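Local atomic coordinates of aldehyde dehydrogenase (Anabaena variabilis, PDB entry 4H7N), a protein that probably oxidises aldehydes to carboxylic acids with NAD+ as the electron acceptor, as other members of the aldehyde dehydrogenase family do. Residues A[270-275]-A[370-375]; A[327-332]-A[356-361]; A[12-17]-A[343-348]. All blocks are in the same frame, centred on the assembly; numbering follows the deposited sequence.

Contact 1 (A[270-275]-A[370-375]); sequences ERIYVA and MPVMPF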
loop_
_atom_site.group_PDB
_atom_site.type_symbol
_atom_site.label_atom_id
_atom_site.label_comp_id
_atom_site.label_asym_id
_atom_site.label_seq_id
_atom_site.Cartn_x
_atom_site.Cartn_y
_atom_site.Cartn_z
ATOM N N GLU A 270 -17.929 -2.575 -21.059
ATOM C CA GLU A 270 -17.363 -2.409 -22.378
ATOM C C GLU A 270 -17.335 -3.700 -23.201
ATOM O O GLU A 270 -16.928 -3.680 -24.346
ATOM C CB GLU A 270 -15.957 -1.857 -22.239
ATOM C CG GLU A 270 -15.925 -0.384 -21.790
ATOM C CD GLU A 270 -14.664 0.410 -22.220
ATOM O OE1 GLU A 270 -13.850 -0.100 -23.017
ATOM O OE2 GLU A 270 -14.499 1.556 -21.712
ATOM N N ARG A 271 -17.725 -4.818 -22.604
ATOM C CA ARG A 271 -17.784 -6.124 -23.294
ATOM C C ARG A 271 -18.948 -6.919 -22.722
ATOM O O ARG A 271 -19.106 -6.951 -21.526
ATOM C CB ARG A 271 -16.559 -6.962 -23.018
ATOM C CG ARG A 271 -15.289 -6.196 -23.214
ATOM C CD ARG A 271 -14.101 -7.084 -22.965
ATOM N NE ARG A 271 -13.673 -7.128 -21.587
ATOM C CZ ARG A 271 -13.263 -8.232 -20.949
ATOM N NH1 ARG A 271 -13.366 -9.440 -21.502
ATOM N NH2 ARG A 271 -12.820 -8.143 -19.707
ATOM N N ILE A 272 -19.725 -7.567 -23.576
ATOM C CA ILE A 272 -20.933 -8.246 -23.172
ATOM C C ILE A 272 -20.946 -9.666 -23.763
ATOM O O ILE A 272 -20.813 -9.829 -24.997
ATOM C CB ILE A 272 -22.155 -7.457 -23.649
ATOM C CG1 ILE A 272 -22.152 -6.048 -23.037
ATOM C CG2 ILE A 272 -23.408 -8.161 -23.189
ATOM C CD1 ILE A 272 -22.992 -5.062 -23.864
ATOM N N TYR A 273 -21.024 -10.664 -22.880
ATOM C CA TYR A 273 -21.026 -12.073 -23.256
ATOM C C TYR A 273 -22.386 -12.657 -22.910
ATOM O O TYR A 273 -22.834 -12.517 -21.781
ATOM C CB TYR A 273 -19.899 -12.807 -22.519
ATOM C CG TYR A 273 -18.558 -12.171 -22.805
ATOM C CD1 TYR A 273 -17.876 -12.446 -23.979
ATOM C CD2 TYR A 273 -18.028 -11.210 -21.930
ATOM C CE1 TYR A 273 -16.698 -11.791 -24.295
ATOM C CE2 TYR A 273 -16.834 -10.569 -22.204
ATOM C CZ TYR A 273 -16.178 -10.858 -23.395
ATOM O OH TYR A 273 -15.005 -10.225 -23.630
ATOM N N VAL A 274 -23.055 -13.309 -23.875
ATOM C CA VAL A 274 -24.409 -13.816 -23.651
ATOM C C VAL A 274 -24.530 -15.268 -24.091
ATOM O O VAL A 274 -24.059 -15.644 -25.167
ATOM C CB VAL A 274 -25.447 -12.995 -24.450
ATOM C CG1 VAL A 274 -26.858 -13.393 -24.049
ATOM C CG2 VAL A 274 -25.243 -11.507 -24.213
ATOM N N ALA A 275 -25.169 -16.075 -23.254
ATOM C CA ALA A 275 -25.444 -17.473 -23.588
ATOM C C ALA A 275 -25.999 -17.520 -25.013
ATOM O O ALA A 275 -26.939 -16.753 -25.343
ATOM C CB ALA A 275 -26.467 -18.034 -22.623
HETATM N N MSE A 370 -21.337 -1.135 -27.284
HETATM C CA MSE A 370 -21.817 -2.364 -26.690
HETATM C C MSE A 370 -21.538 -3.455 -27.692
HETATM O O MSE A 370 -22.383 -3.724 -28.561
HETATM C CB MSE A 370 -23.305 -2.226 -26.416
HETATM C CG MSE A 370 -23.571 -1.326 -25.222
HETATM SE SE MSE A 370 -25.462 -0.844 -25.023
HETATM C CE MSE A 370 -25.643 0.444 -26.477
ATOM N N PRO A 371 -20.341 -4.035 -27.652
ATOM C CA PRO A 371 -20.063 -5.233 -28.453
ATOM C C PRO A 371 -20.569 -6.478 -27.741
ATOM O O PRO A 371 -20.198 -6.723 -26.580
ATOM C CB PRO A 371 -18.518 -5.243 -28.542
ATOM C CG PRO A 371 -18.048 -4.477 -27.345
ATOM C CD PRO A 371 -19.205 -3.684 -26.787
ATOM N N VAL A 372 -21.361 -7.282 -28.428
ATOM C CA VAL A 372 -22.014 -8.435 -27.835
ATOM C C VAL A 372 -21.584 -9.738 -28.481
ATOM O O VAL A 372 -21.758 -9.896 -29.651
ATOM C CB VAL A 372 -23.546 -8.295 -27.971
ATOM C CG1 VAL A 372 -24.251 -9.384 -27.186
ATOM C CG2 VAL A 372 -23.965 -6.935 -27.426
HETATM N N MSE A 373 -21.062 -10.672 -27.699
HETATM C CA MSE A 373 -20.574 -11.965 -28.207
HETATM C C MSE A 373 -21.342 -13.109 -27.589
HETATM O O MSE A 373 -21.535 -13.101 -26.401
HETATM C CB MSE A 373 -19.144 -12.176 -27.690
HETATM C CG MSE A 373 -18.113 -11.964 -28.761
HETATM SE SE MSE A 373 -16.329 -12.434 -28.084
HETATM C CE MSE A 373 -16.012 -14.210 -28.835
ATOM N N PRO A 374 -21.737 -14.129 -28.365
ATOM C CA PRO A 374 -22.319 -15.321 -27.740
ATOM C C PRO A 374 -21.274 -16.218 -27.048
ATOM O O PRO A 374 -20.112 -16.149 -27.386
ATOM C CB PRO A 374 -22.939 -16.061 -28.936
ATOM C CG PRO A 374 -22.117 -15.665 -30.100
ATOM C CD PRO A 374 -21.523 -14.310 -29.814
ATOM N N PHE A 375 -21.674 -17.022 -26.066
ATOM C CA PHE A 375 -20.836 -18.152 -25.600
ATOM C C PHE A 375 -21.570 -19.506 -25.572
ATOM O O PHE A 375 -22.754 -19.579 -25.256
ATOM C CB PHE A 375 -20.161 -17.877 -24.242
ATOM C CG PHE A 375 -21.111 -17.580 -23.143
ATOM C CD1 PHE A 375 -21.671 -18.606 -22.407
ATOM C CD2 PHE A 375 -21.454 -16.266 -22.826
ATOM C CE1 PHE A 375 -22.551 -18.338 -21.363
ATOM C CE2 PHE A 375 -22.350 -15.997 -21.788
ATOM C CZ PHE A 375 -22.893 -17.028 -21.046
#
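I272 and V274 of strand 270-275 bond to P371, M373 and F375 of strand 370-375. I272 N donates to P371 O at 3.2 Å, with a bent N-H...O angle of 139°. I272 O accepts from M373 N at 2.8 Å, and this bond is nearly straight. V274 N donates to M373 O. V274 O accepts from F375 N at 2.9 Å, the donor lying well above the carbonyl plane. P374 falls where this pair asks for no N-H. P371 does not: its CG lies 3.3 Å from E270 O, where an N-H would continue the ladder.

R271 NH1 donates to Y273 OH at 2.8 Å, and the same hydroxyl bonds to H356 NE2. NH1 also bonds to L384 O, NE to K236 O and NH2 to A385 O. E270 is held by K236 and by two backbone N-H groups, those of T365 and F366.

M373 SE sits at the edge of the Y273 ring, 3.9 Å from CE1, a Met-aromatic contact. F375 CG lies between the backbone N and C (chi1 58°), and the ring takes A275 CA over one face, 3.8 Å from its centroid. An alanine at F375 would probably leave a gap over the A275 backbone and beside Y273 CB. On the opposite face V274 CG2 meets V372 CG1. This is a parallel beta pair inside the mixed sheet of the aldehyde dehydrogenase fold.

Contact 2 (A[327-332]-A[356-361]); sequences KGAVIH and HSMKVM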
loop_
_atom_site.group_PDB
_atom_site.type_symbol
_atom_site.label_atom_id
_atom_site.label_comp_id
_atom_site.label_asym_id
_atom_site.label_seq_id
_atom_site.Cartn_x
_atom_site.Cartn_y
_atom_site.Cartn_z
ATOM N N LYS A 327 -12.738 -5.595 -39.280
ATOM C CA LYS A 327 -12.538 -6.986 -38.893
ATOM C C LYS A 327 -13.827 -7.802 -38.900
ATOM O O LYS A 327 -13.840 -8.942 -38.432
ATOM C CB LYS A 327 -11.848 -7.030 -37.521
ATOM C CG LYS A 327 -10.386 -6.642 -37.633
ATOM C CD LYS A 327 -9.701 -6.531 -36.293
ATOM C CE LYS A 327 -8.205 -6.292 -36.519
ATOM N NZ LYS A 327 -7.647 -5.793 -35.226
ATOM N N GLY A 328 -14.913 -7.210 -39.395
ATOM C CA GLY A 328 -16.134 -7.951 -39.649
ATOM C C GLY A 328 -17.312 -7.539 -38.790
ATOM O O GLY A 328 -18.382 -8.085 -38.966
ATOM N N ALA A 329 -17.150 -6.598 -37.859
ATOM C CA ALA A 329 -18.266 -6.283 -36.928
ATOM C C ALA A 329 -19.490 -5.782 -37.710
ATOM O O ALA A 329 -19.346 -5.236 -38.796
ATOM C CB ALA A 329 -17.838 -5.262 -35.894
ATOM N N VAL A 330 -20.681 -6.041 -37.164
ATOM C CA VAL A 330 -21.957 -5.566 -37.696
ATOM C C VAL A 330 -22.497 -4.508 -36.742
ATOM O O VAL A 330 -22.641 -4.781 -35.570
ATOM C CB VAL A 330 -22.980 -6.730 -37.766
ATOM C CG1 VAL A 330 -24.371 -6.233 -38.148
ATOM C CG2 VAL A 330 -22.504 -7.797 -38.771
ATOM N N ILE A 331 -22.777 -3.311 -37.235
ATOM C CA ILE A 331 -23.300 -2.221 -36.426
ATOM C C ILE A 331 -24.804 -2.246 -36.562
ATOM O O ILE A 331 -25.306 -2.099 -37.665
ATOM C CB ILE A 331 -22.846 -0.841 -36.959
ATOM C CG1 ILE A 331 -21.310 -0.771 -37.111
ATOM C CG2 ILE A 331 -23.426 0.300 -36.127
ATOM C CD1 ILE A 331 -20.544 -0.516 -35.883
ATOM N N HIS A 332 -25.521 -2.406 -35.458
ATOM C CA HIS A 332 -26.976 -2.400 -35.516
ATOM C C HIS A 332 -27.594 -1.030 -35.294
ATOM O O HIS A 332 -28.695 -0.780 -35.754
ATOM C CB HIS A 332 -27.534 -3.396 -34.523
ATOM C CG HIS A 332 -27.080 -4.790 -34.782
ATOM N ND1 HIS A 332 -27.801 -5.674 -35.549
ATOM C CD2 HIS A 332 -25.952 -5.441 -34.428
ATOM C CE1 HIS A 332 -27.157 -6.823 -35.634
ATOM N NE2 HIS A 332 -26.026 -6.704 -34.971
ATOM N N HIS A 356 -12.144 -11.019 -29.897
ATOM C CA HIS A 356 -11.045 -10.433 -29.162
ATOM C C HIS A 356 -9.845 -10.112 -30.077
ATOM O O HIS A 356 -8.810 -9.669 -29.576
ATOM C CB HIS A 356 -10.652 -11.352 -27.993
ATOM C CG HIS A 356 -11.583 -11.285 -26.819
ATOM N ND1 HIS A 356 -11.166 -11.548 -25.533
ATOM C CD2 HIS A 356 -12.898 -10.965 -26.723
ATOM C CE1 HIS A 356 -12.182 -11.401 -24.693
ATOM N NE2 HIS A 356 -13.244 -11.031 -25.385
ATOM N N SER A 357 -9.975 -10.258 -31.406
ATOM C CA SER A 357 -8.947 -9.672 -32.293
ATOM C C SER A 357 -9.140 -8.156 -32.433
ATOM O O SER A 357 -8.261 -7.467 -32.928
ATOM C CB SER A 357 -8.969 -10.293 -33.691
ATOM O OG SER A 357 -10.097 -9.838 -34.425
HETATM N N MSE A 358 -10.282 -7.628 -31.992
HETATM C CA MSE A 358 -10.602 -6.210 -32.207
HETATM C C MSE A 358 -10.262 -5.343 -30.996
HETATM O O MSE A 358 -10.432 -5.751 -29.818
HETATM C CB MSE A 358 -12.119 -6.046 -32.507
HETATM C CG MSE A 358 -12.637 -6.882 -33.644
HETATM SE SE MSE A 358 -14.619 -6.916 -33.596
HETATM C CE MSE A 358 -14.802 -7.891 -35.280
ATOM N N LYS A 359 -9.847 -4.104 -31.260
ATOM C CA LYS A 359 -9.531 -3.159 -30.203
ATOM C C LYS A 359 -10.676 -2.903 -29.283
ATOM O O LYS A 359 -10.494 -2.730 -28.077
ATOM C CB LYS A 359 -9.166 -1.817 -30.800
ATOM C CG LYS A 359 -7.840 -1.814 -31.536
ATOM C CD LYS A 359 -7.711 -0.463 -32.220
ATOM C CE LYS A 359 -6.643 -0.446 -33.285
ATOM N NZ LYS A 359 -5.398 0.078 -32.685
ATOM N N VAL A 360 -11.871 -2.836 -29.854
ATOM C CA VAL A 360 -13.053 -2.521 -29.056
ATOM C C VAL A 360 -13.333 -3.572 -27.959
ATOM O O VAL A 360 -14.068 -3.314 -27.020
ATOM C CB VAL A 360 -14.275 -2.306 -29.991
ATOM C CG1 VAL A 360 -14.868 -3.634 -30.429
ATOM C CG2 VAL A 360 -15.315 -1.430 -29.322
HETATM N N MSE A 361 -12.780 -4.768 -28.111
HETATM C CA MSE A 361 -12.898 -5.824 -27.109
HETATM C C MSE A 361 -11.689 -5.991 -26.208
HETATM O O MSE A 361 -11.713 -6.812 -25.277
HETATM C CB MSE A 361 -13.318 -7.103 -27.851
HETATM C CG MSE A 361 -14.795 -6.867 -28.192
HETATM SE SE MSE A 361 -15.736 -8.555 -28.343
HETATM C CE MSE A 361 -16.333 -8.536 -26.469
#
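K327 reaches across to S357 and M358 with its whole side chain. CB comes first and touches the methyl of M358, with CE 3.8 Å away. M358 CG is also within reach of CB, at 4.0 Å. CG of K327 lies anti to the carbonyl carbon (chi1 -74°), and the chain runs extended from there. CD passes alongside S357, 3.8 Å from its OG. That hydroxyl has its own partner, N355 OD1. CE continues past the carbonyl oxygen of S357. NZ ends the chain and donates to S357 O at 2.9 Å, tilted from the carbonyl plane by 34°. The same ammonium forms a salt bridge with D323, one of the last residues of helix 311-326. D323 also accepts from K359 N, and so ties the helix to the loop a second time.

K327 is where that helix ends. G328, with positive phi, is the C-prime residue of a Schellman motif: G328 N bonds to V325 O and A329 N to A324 O. The chain then turns into edge strand 330-333.

M358 packs its methyl against this turn. Its side chain is extended beyond CG, and CE meets the backbone at K327 O, 3.5 Å away. The same methyl lies 3.7 Å from A329 N and 4.1 Å from A329 CB. M358 is buried, whereas K327 and S357 are exposed at the surface. M361 N bonds back to M358 O within the loop. G328 O, at the helix end, accepts from N353 ND2.

Contact 3 (A[12-17]-A[343-348]); sequences NPRTGK and GWWCRP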
loop_
_atom_site.group_PDB
_atom_site.type_symbol
_atom_site.label_atom_id
_atom_site.label_comp_id
_atom_site.label_asym_id
_atom_site.label_seq_id
_atom_site.Cartn_x
_atom_site.Cartn_y
_atom_site.Cartn_z
ATOM N N ASN A 12 -14.259 23.885 -25.080
ATOM C CA ASN A 12 -15.620 23.601 -24.688
ATOM C C ASN A 12 -16.075 22.383 -25.488
ATOM O O ASN A 12 -16.031 22.383 -26.724
ATOM C CB ASN A 12 -16.485 24.805 -25.029
ATOM C CG ASN A 12 -17.942 24.627 -24.666
ATOM O OD1 ASN A 12 -18.579 23.644 -24.969
ATOM N ND2 ASN A 12 -18.495 25.678 -24.111
ATOM N N PRO A 13 -16.486 21.333 -24.789
ATOM C CA PRO A 13 -16.839 20.079 -25.453
ATOM C C PRO A 13 -18.149 20.118 -26.274
ATOM O O PRO A 13 -18.338 19.289 -27.138
ATOM C CB PRO A 13 -16.956 19.108 -24.285
ATOM C CG PRO A 13 -17.421 19.950 -23.167
ATOM C CD PRO A 13 -16.609 21.221 -23.326
ATOM N N ARG A 14 -19.035 21.070 -26.007
ATOM C CA ARG A 14 -20.259 21.220 -26.801
ATOM C C ARG A 14 -20.002 21.998 -28.081
ATOM O O ARG A 14 -20.499 21.634 -29.150
ATOM C CB ARG A 14 -21.373 21.909 -26.009
ATOM C CG ARG A 14 -21.887 21.088 -24.858
ATOM C CD ARG A 14 -23.174 21.640 -24.222
ATOM N NE ARG A 14 -24.203 21.644 -25.201
ATOM C CZ ARG A 14 -25.045 20.653 -25.454
ATOM N NH1 ARG A 14 -25.111 19.548 -24.727
ATOM N NH2 ARG A 14 -25.865 20.801 -26.454
ATOM N N THR A 15 -19.245 23.087 -27.974
ATOM C CA THR A 15 -19.042 23.991 -29.084
ATOM C C THR A 15 -17.745 23.798 -29.830
ATOM O O THR A 15 -17.625 24.242 -30.948
ATOM C CB THR A 15 -19.095 25.473 -28.676
ATOM O OG1 THR A 15 -17.942 25.824 -27.908
ATOM C CG2 THR A 15 -20.377 25.842 -27.955
ATOM N N GLY A 16 -16.759 23.163 -29.219
ATOM C CA GLY A 16 -15.505 22.988 -29.890
ATOM C C GLY A 16 -14.623 24.222 -29.862
ATOM O O GLY A 16 -13.519 24.196 -30.422
ATOM N N LYS A 17 -15.079 25.300 -29.229
ATOM C CA LYS A 17 -14.282 26.536 -29.179
ATOM C C LYS A 17 -13.579 26.660 -27.857
ATOM O O LYS A 17 -13.994 26.051 -26.849
ATOM C CB LYS A 17 -15.158 27.772 -29.295
ATOM C CG LYS A 17 -15.975 27.851 -30.543
ATOM C CD LYS A 17 -16.894 29.070 -30.426
ATOM C CE LYS A 17 -16.978 29.825 -31.732
ATOM N NZ LYS A 17 -17.535 28.897 -32.751
ATOM N N GLY A 343 -19.076 20.238 -31.568
ATOM C CA GLY A 343 -18.714 19.176 -30.620
ATOM C C GLY A 343 -18.644 17.796 -31.255
ATOM O O GLY A 343 -19.146 17.601 -32.344
ATOM N N TRP A 344 -18.026 16.842 -30.567
ATOM C CA TRP A 344 -17.987 15.456 -31.031
ATOM C C TRP A 344 -19.005 14.638 -30.235
ATOM O O TRP A 344 -19.115 14.772 -29.011
ATOM C CB TRP A 344 -16.603 14.821 -30.809
ATOM C CG TRP A 344 -15.522 15.302 -31.733
ATOM C CD1 TRP A 344 -14.412 16.018 -31.389
ATOM C CD2 TRP A 344 -15.439 15.086 -33.149
ATOM N NE1 TRP A 344 -13.657 16.275 -32.499
ATOM C CE2 TRP A 344 -14.259 15.717 -33.596
ATOM C CE3 TRP A 344 -16.257 14.424 -34.084
ATOM C CZ2 TRP A 344 -13.856 15.706 -34.939
ATOM C CZ3 TRP A 344 -15.880 14.416 -35.411
ATOM C CH2 TRP A 344 -14.675 15.058 -35.834
ATOM N N TRP A 345 -19.666 13.739 -30.941
ATOM C CA TRP A 345 -20.750 12.932 -30.426
ATOM C C TRP A 345 -20.704 11.507 -30.971
ATOM O O TRP A 345 -20.189 11.252 -32.069
ATOM C CB TRP A 345 -22.095 13.546 -30.817
ATOM C CG TRP A 345 -22.230 14.972 -30.467
ATOM C CD1 TRP A 345 -21.748 16.035 -31.168
ATOM C CD2 TRP A 345 -22.919 15.511 -29.341
ATOM N NE1 TRP A 345 -22.074 17.213 -30.538
ATOM C CE2 TRP A 345 -22.801 16.921 -29.419
ATOM C CE3 TRP A 345 -23.636 14.947 -28.283
ATOM C CZ2 TRP A 345 -23.355 17.762 -28.484
ATOM C CZ3 TRP A 345 -24.210 15.795 -27.360
ATOM C CH2 TRP A 345 -24.055 17.193 -27.466
ATOM N N CYS A 346 -21.217 10.583 -30.168
ATOM C CA CYS A 346 -21.454 9.199 -30.591
ATOM C C CYS A 346 -22.702 8.711 -29.885
ATOM O O CYS A 346 -22.844 8.850 -28.654
ATOM C CB CYS A 346 -20.291 8.281 -30.214
ATOM S SG CYS A 346 -20.415 6.619 -30.985
ATOM N N ARG A 347 -23.570 8.090 -30.646
ATOM C CA ARG A 347 -24.760 7.503 -30.064
ATOM C C ARG A 347 -24.466 6.112 -29.524
ATOM O O ARG A 347 -23.513 5.455 -29.944
ATOM C CB ARG A 347 -25.894 7.395 -31.085
ATOM C CG ARG A 347 -26.475 8.716 -31.519
ATOM C CD ARG A 347 -27.552 8.511 -32.577
ATOM N NE ARG A 347 -28.410 9.690 -32.587
ATOM C CZ ARG A 347 -28.192 10.794 -33.291
ATOM N NH1 ARG A 347 -27.142 10.896 -34.110
ATOM N NH2 ARG A 347 -29.043 11.806 -33.177
ATOM N N PRO A 348 -25.300 5.656 -28.593
ATOM C CA PRO A 348 -25.267 4.260 -28.142
ATOM C C PRO A 348 -25.183 3.301 -29.325
ATOM O O PRO A 348 -25.938 3.413 -30.274
ATOM C CB PRO A 348 -26.599 4.113 -27.402
ATOM C CG PRO A 348 -26.859 5.480 -26.860
ATOM C CD PRO A 348 -26.415 6.401 -27.969
HETATM O O HOH W 1 -16.625 17.302 -27.978
#
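The R14 guanidinium and the W345 indole meet with their planes 75° apart. R14 NH1 lies at the edge of the indole, in its plane and 3.8 Å from CH2. One face of the R14 guanidinium has W345 CZ2 above it, offset toward the rim. This is an edge contact, not a cation-pi stack. R14 CB points away from segment 343-348; after a bend at chi3 (62°) the chain ends near W345. NH1 is gripped by two carbonyls, A296 O and G79 O, which probably fix the guanidinium more firmly than the indole does. W345 NE1 is satisfied by L340 O.

The backbones come close at G343. Its CA lies 3.5 Å from P13 O, and a side chain there would clash with P13 O and R14 O. A water joins the segments: it donates to P13 O at 2.8 Å and accepts from W344 N at 3.0 Å.

Segment 12-17 is a tight turn. N12 OD1 accepts from R14 N at 2.8 Å, an Asx turn, and also from T15 N. T15 OG1 accepts from K17 N in an ST turn. N12 ND2 bonds to D19.

The turn connects strands 8-11 and 18-22. It packs on strand 343-345, which pairs with strand 338-340 in an antiparallel sheet. W344 NE1 bonds to E311 at the start of helix 311-326, while W345 packs on P307 in the loop before it.

Contacts 1 and 2 are neighbours, with centres 11 Å apart, and both reach the seven-stranded mixed sheet. Contact 1 joins two inner strands. Contact 2 lies by the edge strand 330-333, nested along the chain in the loop that contact 1 closes. Between the two, R271 CD packs 3.3 Å from M361 O. Contact 3 is farther off, about 28 Å from contact 1 and 24 Å from contact 2 by centres. It brings the N-terminal turn 12-17 to strand 343-345, which lies between the two segments of contact 2 in sequence. P348 CB touches M370 CE at 3.9 Å. The N-terminal part of the chain is thus tied to the region that carries this sheet.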